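Local coordinates for protein putative immunoglobulin A1 protease (Bacteroides ovatus, PDB 3N6Z) that is of unconfirmed function but is a putative immunoglobulin A1 protease, presumed to be a hydrolase, built around a parallel beta-helix, at residues 168-173 and 201-206; 238-243 and 356-361. All coordinates share one frame; numbering follows the deposited sequence. Where two conformers were deposited one is given.

Contact 1: 168-173 and 201-206; sequences IVNCYT and IKNCYS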
ATOM      1  N   ILE A 168       0.596  -2.178   7.684  1.00  8.17           N
ATOM      2  CA  ILE A 168       1.278  -0.974   7.216  1.00  6.81           C
ATOM      3  C   ILE A 168       0.580   0.194   7.885  1.00  7.76           C
ATOM      4  O   ILE A 168      -0.629   0.406   7.701  1.00  8.47           O
ATOM      5  CB  ILE A 168       1.261  -0.831   5.677  1.00  6.89           C
ATOM      6  CG1 ILE A 168       2.067  -1.983   5.049  1.00  7.47           C
ATOM      7  CG2 ILE A 168       1.811   0.545   5.259  1.00  8.54           C
ATOM      8  CD1 ILE A 168       1.998  -2.044   3.510  1.00  9.39           C
ATOM      9  N   VAL A 169       1.337   0.987   8.653  1.00  7.20           N
ATOM     10  CA  VAL A 169       0.779   2.031   9.503  0.60  8.45           C
ATOM     11  C   VAL A 169       1.641   3.317   9.385  1.00  7.32           C
ATOM     12  O   VAL A 169       2.881   3.251   9.466  1.00  8.22           O
ATOM     13  CB  VAL A 169       0.693   1.521  10.968  0.60  8.67           C
ATOM     14  CG1 VAL A 169       0.091   2.562  11.872  0.60  8.41           C
ATOM     15  CG2 VAL A 169      -0.131   0.219  11.032  0.60 12.64           C
ATOM     16  N   ASN A 170       0.995   4.469   9.274  1.00  7.83           N
ATOM     17  CA  ASN A 170       1.714   5.751   9.238  1.00  8.49           C
ATOM     18  C   ASN A 170       2.728   5.786   8.090  1.00  7.61           C
ATOM     19  O   ASN A 170       3.888   6.172   8.281  1.00  8.34           O
ATOM     20  CB  ASN A 170       2.429   6.092  10.558  1.00  7.79           C
ATOM     21  CG  ASN A 170       1.589   5.892  11.783  1.00 10.69           C
ATOM     22  OD1 ASN A 170       0.366   6.032  11.790  1.00 10.85           O
ATOM     23  ND2 ASN A 170       2.277   5.543  12.873  1.00 13.38           N
ATOM     24  N   CYS A 171       2.293   5.358   6.906  1.00  7.61           N
ATOM     25  CA  CYS A 171       3.147   5.343   5.733  1.00  8.12           C
ATOM     26  C   CYS A 171       2.489   6.072   4.564  1.00  7.67           C
ATOM     27  O   CYS A 171       1.276   6.257   4.539  1.00  8.02           O
ATOM     28  CB  CYS A 171       3.499   3.910   5.303  1.00  8.41           C
ATOM     29  SG  CYS A 171       4.483   2.993   6.482  1.00  8.30           S
ATOM     30  N   TYR A 172       3.283   6.419   3.562  1.00  7.49           N
ATOM     31  CA  TYR A 172       2.749   6.997   2.348  1.00  7.40           C
ATOM     32  C   TYR A 172       3.585   6.644   1.160  1.00  6.91           C
ATOM     33  O   TYR A 172       4.763   6.270   1.292  1.00  8.57           O
ATOM     34  CB  TYR A 172       2.573   8.511   2.480  1.00  7.37           C
ATOM     35  CG  TYR A 172       3.818   9.379   2.356  1.00  8.17           C
ATOM     36  CD1 TYR A 172       4.191   9.899   1.128  1.00  9.57           C
ATOM     37  CD2 TYR A 172       4.529   9.773   3.485  1.00  8.84           C
ATOM     38  CE1 TYR A 172       5.264  10.803   1.021  1.00  9.12           C
ATOM     39  CE2 TYR A 172       5.621  10.655   3.388  1.00  7.82           C
ATOM     40  CZ  TYR A 172       5.960  11.179   2.167  1.00  9.56           C
ATOM     41  OH  TYR A 172       6.999  12.091   2.074  1.00 11.09           O
ATOM     42  N   THR A 173       2.968   6.746  -0.015  1.00  6.88           N
ATOM     43  CA  THR A 173       3.647   6.558  -1.284  1.00  7.38           C
ATOM     44  C   THR A 173       3.269   7.608  -2.304  1.00  8.04           C
ATOM     45  O   THR A 173       2.135   8.119  -2.333  1.00  8.33           O
ATOM     46  CB  THR A 173       3.407   5.169  -1.907  1.00  7.79           C
ATOM     47  OG1 THR A 173       2.050   5.077  -2.320  1.00  8.16           O
ATOM     48  CG2 THR A 173       3.712   4.039  -0.910  1.00  7.89           C
ATOM     49  N   ILE A 201      -4.236  -1.774   6.908  1.00  8.25           N
ATOM     50  CA  ILE A 201      -3.564  -0.545   6.489  1.00  6.70           C
ATOM     51  C   ILE A 201      -4.232   0.595   7.235  1.00  6.72           C
ATOM     52  O   ILE A 201      -5.448   0.757   7.159  1.00  8.26           O
ATOM     53  CB  ILE A 201      -3.624  -0.321   4.963  1.00  7.72           C
ATOM     54  CG1 ILE A 201      -3.135  -1.567   4.216  1.00  7.72           C
ATOM     55  CG2 ILE A 201      -2.832   0.926   4.543  1.00  8.50           C
ATOM     56  CD1 ILE A 201      -3.353  -1.577   2.694  1.00  9.29           C
ATOM     57  N   LYS A 202      -3.450   1.388   7.969  1.00  7.85           N
ATOM     58  CA  LYS A 202      -3.989   2.422   8.845  0.60  7.40           C
ATOM     59  C   LYS A 202      -3.148   3.691   8.794  1.00  7.34           C
ATOM     60  O   LYS A 202      -1.918   3.605   8.883  1.00  8.51           O
ATOM     61  CB  LYS A 202      -4.032   1.898  10.285  0.60  8.21           C
ATOM     62  CG  LYS A 202      -4.555   2.909  11.326  0.60 11.11           C
ATOM     63  CD  LYS A 202      -4.596   2.344  12.733  0.60 13.58           C
ATOM     64  CE  LYS A 202      -5.183   3.368  13.693  0.60 18.66           C
ATOM     65  NZ  LYS A 202      -6.591   3.736  13.319  0.60 22.54           N
ATOM     66  N   ASN A 203      -3.802   4.856   8.724  1.00  7.80           N
ATOM     67  CA  ASN A 203      -3.115   6.133   8.742  1.00  7.81           C
ATOM     68  C   ASN A 203      -2.057   6.219   7.622  1.00  8.04           C
ATOM     69  O   ASN A 203      -0.885   6.516   7.863  1.00  9.13           O
ATOM     70  CB  ASN A 203      -2.512   6.437  10.131  1.00  8.78           C
ATOM     71  CG  ASN A 203      -3.530   7.069  11.079  1.00 12.50           C
ATOM     72  OD1 ASN A 203      -4.285   7.992  10.697  1.00 13.07           O
ATOM     73  ND2 ASN A 203      -3.577   6.556  12.296  1.00 16.28           N
ATOM     74  N   CYS A 204      -2.526   5.970   6.412  1.00  7.89           N
ATOM     75  CA  CYS A 204      -1.697   6.037   5.212  1.00  8.10           C
ATOM     76  C   CYS A 204      -2.335   6.861   4.128  1.00  7.48           C
ATOM     77  O   CYS A 204      -3.540   7.010   4.057  1.00  8.26           O
ATOM     78  CB  CYS A 204      -1.419   4.639   4.617  1.00  8.49           C
ATOM     79  SG  CYS A 204      -0.454   3.547   5.702  1.00  8.55           S
ATOM     80  N   TYR A 205      -1.520   7.428   3.262  1.00  8.01           N
ATOM     81  CA  TYR A 205      -2.019   8.040   2.038  1.00  8.24           C
ATOM     82  C   TYR A 205      -1.130   7.685   0.844  1.00  7.99           C
ATOM     83  O   TYR A 205       0.015   7.234   0.988  1.00  7.91           O
ATOM     84  CB  TYR A 205      -2.160   9.573   2.175  1.00  9.84           C
ATOM     85  CG  TYR A 205      -0.876  10.364   2.227  1.00  8.95           C
ATOM     86  CD1 TYR A 205      -0.253  10.611   3.431  1.00  8.72           C
ATOM     87  CD2 TYR A 205      -0.300  10.895   1.075  1.00  9.56           C
ATOM     88  CE1 TYR A 205       0.928  11.360   3.500  1.00  9.42           C
ATOM     89  CE2 TYR A 205       0.857  11.678   1.126  1.00  9.58           C
ATOM     90  CZ  TYR A 205       1.482  11.902   2.346  1.00  8.75           C
ATOM     91  OH  TYR A 205       2.658  12.649   2.428  1.00 11.53           O
ATOM     92  N   SER A 206      -1.676   7.903  -0.343  1.00  8.09           N
ATOM     93  CA  SER A 206      -0.909   7.789  -1.560  1.00  8.05           C
ATOM     94  C   SER A 206      -1.321   8.824  -2.576  1.00  7.97           C
ATOM     95  O   SER A 206      -2.509   9.157  -2.681  1.00  9.23           O
ATOM     96  CB  SER A 206      -1.077   6.405  -2.168  1.00  9.61           C
ATOM     97  OG  SER A 206      -0.276   6.195  -3.316  1.00  9.64           O
TER
HETATM   98  O   HOH W   1      -1.679   4.720  13.283  1.00 28.57           O
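Tyr172 and Tyr205 form the tight half of the contact, side by side in the same direction, their ring planes only 6° apart but slid so far that the rings barely overlap. The offset sets Tyr205 OH 3.2 Å above the centre of the Tyr172 ring, while Tyr172 CB makes a CH-pi contact over the face of Tyr205, 3.5 Å from its centroid. Matching torsions (chi1 78° and 71°) put each CG on the same side of its backbone. Glu363 N binds Tyr172 OH, and Ser362 OG binds Tyr205 OH. Next along, Thr173 N donates to Tyr205 O at 3.2 Å. Equivalent CA atoms stay 4.7-4.9 Å apart, the rise between successive coils of a parallel beta-helix, with parallel pairing before and after the corner at Asn203. Beside that corner Cys171 N donates to Cys204 SG at 3.5 Å, while Cys171 O takes up Tyr205 N. Toward partly exposed Asn170 and Lys202 the contact is looser. No direct bond joins the side-chain amides of Asn170 and Asn203; one water donates to Asn170 OD1 (2.9 Å) and accepts from Asn203 ND2 (2.8 Å). Asn170 ND2 is hydrogen-bonded to Asn132 OD1, Asn203 OD1 to Trp349 NE1, and Lys202 leads its amine away to a salt bridge with Glu235.

Contact 2: 238-243 and 356-361; sequences YAYGAV and YPIFQW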
ATOM      1  N   TYR A 238      -6.366   7.819   2.791  1.00  7.73           N
ATOM      2  CA  TYR A 238      -6.869   8.494   1.598  1.00  7.54           C
ATOM      3  C   TYR A 238      -5.874   8.418   0.465  1.00  7.53           C
ATOM      4  O   TYR A 238      -4.684   8.200   0.690  1.00  7.57           O
ATOM      5  CB  TYR A 238      -7.323   9.941   1.911  1.00  9.53           C
ATOM      6  CG  TYR A 238      -6.365  11.057   1.609  1.00  8.72           C
ATOM      7  CD1 TYR A 238      -5.347  11.415   2.493  1.00  9.11           C
ATOM      8  CD2 TYR A 238      -6.474  11.775   0.426  1.00  8.57           C
ATOM      9  CE1 TYR A 238      -4.474  12.475   2.200  1.00  9.57           C
ATOM     10  CE2 TYR A 238      -5.622  12.828   0.131  1.00  9.81           C
ATOM     11  CZ  TYR A 238      -4.608  13.170   1.007  1.00 10.01           C
ATOM     12  OH  TYR A 238      -3.788  14.225   0.694  1.00 12.32           O
ATOM     13  N   ALA A 239      -6.363   8.642  -0.747  1.00  7.50           N
ATOM     14  CA  ALA A 239      -5.526   8.647  -1.926  1.00  8.43           C
ATOM     15  C   ALA A 239      -5.939   9.752  -2.872  1.00  8.43           C
ATOM     16  O   ALA A 239      -7.106  10.140  -2.924  1.00  8.66           O
ATOM     17  CB  ALA A 239      -5.569   7.282  -2.645  1.00  9.89           C
ATOM     18  N   TYR A 240      -4.973  10.236  -3.646  1.00  9.57           N
ATOM     19  CA  TYR A 240      -5.248  11.235  -4.664  1.00  9.31           C
ATOM     20  C   TYR A 240      -4.534  11.062  -5.972  1.00 11.12           C
ATOM     21  O   TYR A 240      -4.704  11.881  -6.904  1.00 13.76           O
ATOM     22  CB  TYR A 240      -5.144  12.642  -4.106  1.00 11.38           C
ATOM     23  CG  TYR A 240      -3.797  13.166  -3.658  1.00 11.23           C
ATOM     24  CD1 TYR A 240      -3.263  12.811  -2.428  1.00 11.74           C
ATOM     25  CD2 TYR A 240      -3.130  14.141  -4.405  1.00 12.45           C
ATOM     26  CE1 TYR A 240      -2.094  13.386  -1.956  1.00 13.86           C
ATOM     27  CE2 TYR A 240      -1.920  14.705  -3.948  1.00 14.04           C
ATOM     28  CZ  TYR A 240      -1.431  14.336  -2.702  1.00 14.99           C
ATOM     29  OH  TYR A 240      -0.261  14.848  -2.168  1.00 18.82           O
ATOM     30  N   GLY A 241      -3.784   9.983  -6.127  1.00 11.76           N
ATOM     31  CA  GLY A 241      -3.276   9.670  -7.478  1.00 12.31           C
ATOM     32  C   GLY A 241      -4.320   9.037  -8.408  1.00 12.46           C
ATOM     33  O   GLY A 241      -5.239   8.368  -7.966  1.00 14.45           O
ATOM     34  N   ALA A 242      -4.213   9.258  -9.700  1.00 11.51           N
ATOM     35  CA  ALA A 242      -5.164   8.685 -10.669  1.00 10.24           C
ATOM     36  C   ALA A 242      -5.139   7.160 -10.631  1.00 10.27           C
ATOM     37  O   ALA A 242      -4.067   6.579 -10.646  1.00 12.52           O
ATOM     38  CB  ALA A 242      -4.820   9.174 -12.076  1.00 12.10           C
ATOM     39  N   VAL A 243      -6.314   6.536 -10.599  1.00  9.79           N
ATOM     40  CA  VAL A 243      -6.448   5.074 -10.504  1.00  9.75           C
ATOM     41  C   VAL A 243      -7.192   4.594 -11.747  1.00 10.31           C
ATOM     42  O   VAL A 243      -8.238   5.161 -12.097  1.00 10.94           O
ATOM     43  CB  VAL A 243      -7.201   4.598  -9.235  1.00  8.52           C
ATOM     44  CG1 VAL A 243      -7.148   3.089  -9.083  1.00  9.90           C
ATOM     45  CG2 VAL A 243      -6.686   5.299  -8.005  1.00 10.49           C
ATOM     46  N   TYR A 356      -4.063  19.299  -0.141  1.00 17.26           N
ATOM     47  CA  TYR A 356      -4.005  17.870   0.133  1.00 14.24           C
ATOM     48  C   TYR A 356      -3.293  17.626   1.460  1.00 13.44           C
ATOM     49  O   TYR A 356      -2.139  18.023   1.621  1.00 13.41           O
ATOM     50  CB  TYR A 356      -3.277  17.126  -0.985  1.00 13.40           C
ATOM     51  CG  TYR A 356      -3.971  17.106  -2.314  1.00 12.70           C
ATOM     52  CD1 TYR A 356      -5.145  16.385  -2.515  1.00 12.34           C
ATOM     53  CD2 TYR A 356      -3.437  17.822  -3.400  1.00 16.14           C
ATOM     54  CE1 TYR A 356      -5.797  16.367  -3.727  1.00 14.54           C
ATOM     55  CE2 TYR A 356      -4.069  17.781  -4.650  1.00 17.65           C
ATOM     56  CZ  TYR A 356      -5.266  17.067  -4.789  1.00 16.99           C
ATOM     57  OH  TYR A 356      -5.881  17.015  -6.013  1.00 19.99           O
ATOM     58  N   PRO A 357      -3.946  16.940   2.414  1.00 11.28           N
ATOM     59  CA  PRO A 357      -3.281  16.638   3.670  1.00 11.04           C
ATOM     60  C   PRO A 357      -2.096  15.686   3.486  1.00 10.72           C
ATOM     61  O   PRO A 357      -2.116  14.812   2.612  1.00 12.18           O
ATOM     62  CB  PRO A 357      -4.385  15.988   4.514  1.00 11.88           C
ATOM     63  CG  PRO A 357      -5.632  16.524   3.959  1.00 13.70           C
ATOM     64  CD  PRO A 357      -5.383  16.624   2.489  1.00 11.92           C
ATOM     65  N   ILE A 358      -1.095  15.887   4.315  1.00 10.67           N
ATOM     66  CA  ILE A 358       0.118  15.081   4.336  1.00 11.03           C
ATOM     67  C   ILE A 358       0.487  14.819   5.803  1.00 11.23           C
ATOM     68  O   ILE A 358      -0.256  15.190   6.689  1.00 12.90           O
ATOM     69  CB  ILE A 358       1.258  15.738   3.490  1.00 12.67           C
ATOM     70  CG1 ILE A 358       1.625  17.117   4.062  1.00 14.87           C
ATOM     71  CG2 ILE A 358       0.860  15.832   2.015  1.00 14.06           C
ATOM     72  CD1 ILE A 358       2.807  17.762   3.399  1.00 19.52           C
ATOM     73  N   PHE A 359       1.615  14.175   6.060  1.00 10.84           N
ATOM     74  CA  PHE A 359       2.051  14.010   7.424  1.00 10.71           C
ATOM     75  C   PHE A 359       2.897  15.194   7.823  1.00 11.25           C
ATOM     76  O   PHE A 359       3.521  15.849   6.978  1.00 12.08           O
ATOM     77  CB  PHE A 359       2.881  12.724   7.628  1.00 10.13           C
ATOM     78  CG  PHE A 359       2.169  11.433   7.280  1.00  9.51           C
ATOM     79  CD1 PHE A 359       0.803  11.271   7.381  1.00 10.42           C
ATOM     80  CD2 PHE A 359       2.935  10.353   6.896  1.00  8.98           C
ATOM     81  CE1 PHE A 359       0.212  10.053   7.094  1.00  9.55           C
ATOM     82  CE2 PHE A 359       2.368   9.117   6.638  1.00  9.38           C
ATOM     83  CZ  PHE A 359       0.999   8.995   6.711  1.00 10.05           C
ATOM     84  N   GLN A 360       3.011  15.388   9.127  1.00 12.37           N
ATOM     85  CA  GLN A 360       3.848  16.463   9.645  1.00 14.39           C
ATOM     86  C   GLN A 360       5.307  16.290   9.236  1.00 13.37           C
ATOM     87  O   GLN A 360       6.025  17.273   9.082  1.00 17.69           O
ATOM     88  CB  GLN A 360       3.658  16.563  11.143  1.00 14.88           C
ATOM     89  CG  GLN A 360       2.274  17.172  11.414  1.00 18.69           C
ATOM     90  CD  GLN A 360       1.881  17.211  12.836  1.00 24.36           C
ATOM     91  OE1 GLN A 360       2.720  17.408  13.710  1.00 27.07           O
ATOM     92  NE2 GLN A 360       0.579  17.016  13.104  1.00 23.56           N
ATOM     93  N   TRP A 361       5.727  15.040   9.009  1.00 12.48           N
ATOM     94  CA  TRP A 361       7.088  14.694   8.598  1.00 12.86           C
ATOM     95  C   TRP A 361       7.253  14.377   7.105  1.00 12.66           C
ATOM     96  O   TRP A 361       8.338  14.043   6.669  1.00 13.60           O
ATOM     97  CB  TRP A 361       7.590  13.535   9.429  1.00 12.24           C
ATOM     98  CG  TRP A 361       6.737  12.327   9.500  1.00 11.64           C
ATOM     99  CD1 TRP A 361       5.847  12.041  10.474  1.00 12.00           C
ATOM    100  CD2 TRP A 361       6.725  11.189   8.596  1.00 10.12           C
ATOM    101  NE1 TRP A 361       5.253  10.812  10.239  1.00 12.09           N
ATOM    102  CE2 TRP A 361       5.802  10.257   9.119  1.00 10.26           C
ATOM    103  CE3 TRP A 361       7.431  10.859   7.436  1.00 11.72           C
ATOM    104  CZ2 TRP A 361       5.541   9.021   8.502  1.00  9.42           C
ATOM    105  CZ3 TRP A 361       7.183   9.648   6.828  1.00  9.97           C
ATOM    106  CH2 TRP A 361       6.232   8.739   7.367  1.00  9.62           C
TER
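Tyr356 lays its ring against that of Tyr240 in an offset stack, centroids 3.9 Å apart and planes at 11°. Atom by atom the offset is clear: Tyr240 CD2 sits over the centre of the Tyr356 ring, 3.4 Å above its plane, whereas Tyr356 CD1 lies over the face of Tyr240 toward the rim. Tyr356 CB also approaches the Tyr240 face in a CH-pi contact, and is 3.4 Å from Tyr238 OH. An alanine in place of Tyr240 would probably lose the stacked ring, keeping only CB near Tyr356 CE1, and let the Tyr356 ring turn more freely. Pro357 follows with the polar anchor. Its O accepts from Tyr238 OH at 2.6 Å, in the carbonyl plane on a lone pair (C=O...OH angle 134°), and lies at the edge of the tyrosine ring, while Pro357 CD packs 3.8 Å from Tyr238 CZ. Ile358 adds a peripheral touch, its CG2 4.4 Å from Tyr240 OH. Phe359 turns to other partners, meeting Tyr205 and Trp349 edge-to-face. The C-terminal segment thus lies against a flank of the beta-helix: strand 358-359 pairs antiparallel with 349-350, Tyr238 and Pro357 both touch Ile341 of helix 334-344, and strand 237-239 runs between 204-206 and 268-270.

Contact 1 is mostly buried, its centre about 7 Å from that of the chain, and joins successive coils of the beta-helix; contact 2, partly buried and with its centre about 12 Å from the chain centre, fastens the C-terminal segment to those coils. They share one parallel sheet, in which strands 204-206 and 237-239 are neighbours: probable backbone hydrogen bonds run from Ser206 O to Tyr240 N (2.9 Å) and from Ser206 N to Tyr238 O (3.2 Å). Their chemistry differs accordingly. Within the coils, register brings equivalent residues, several identical or alike, together and main-chain bonds dominate; at the flank no strand pairing joins 238-243 to 356-361, and aromatic faces with one hydroxyl-to-carbonyl bond do the work.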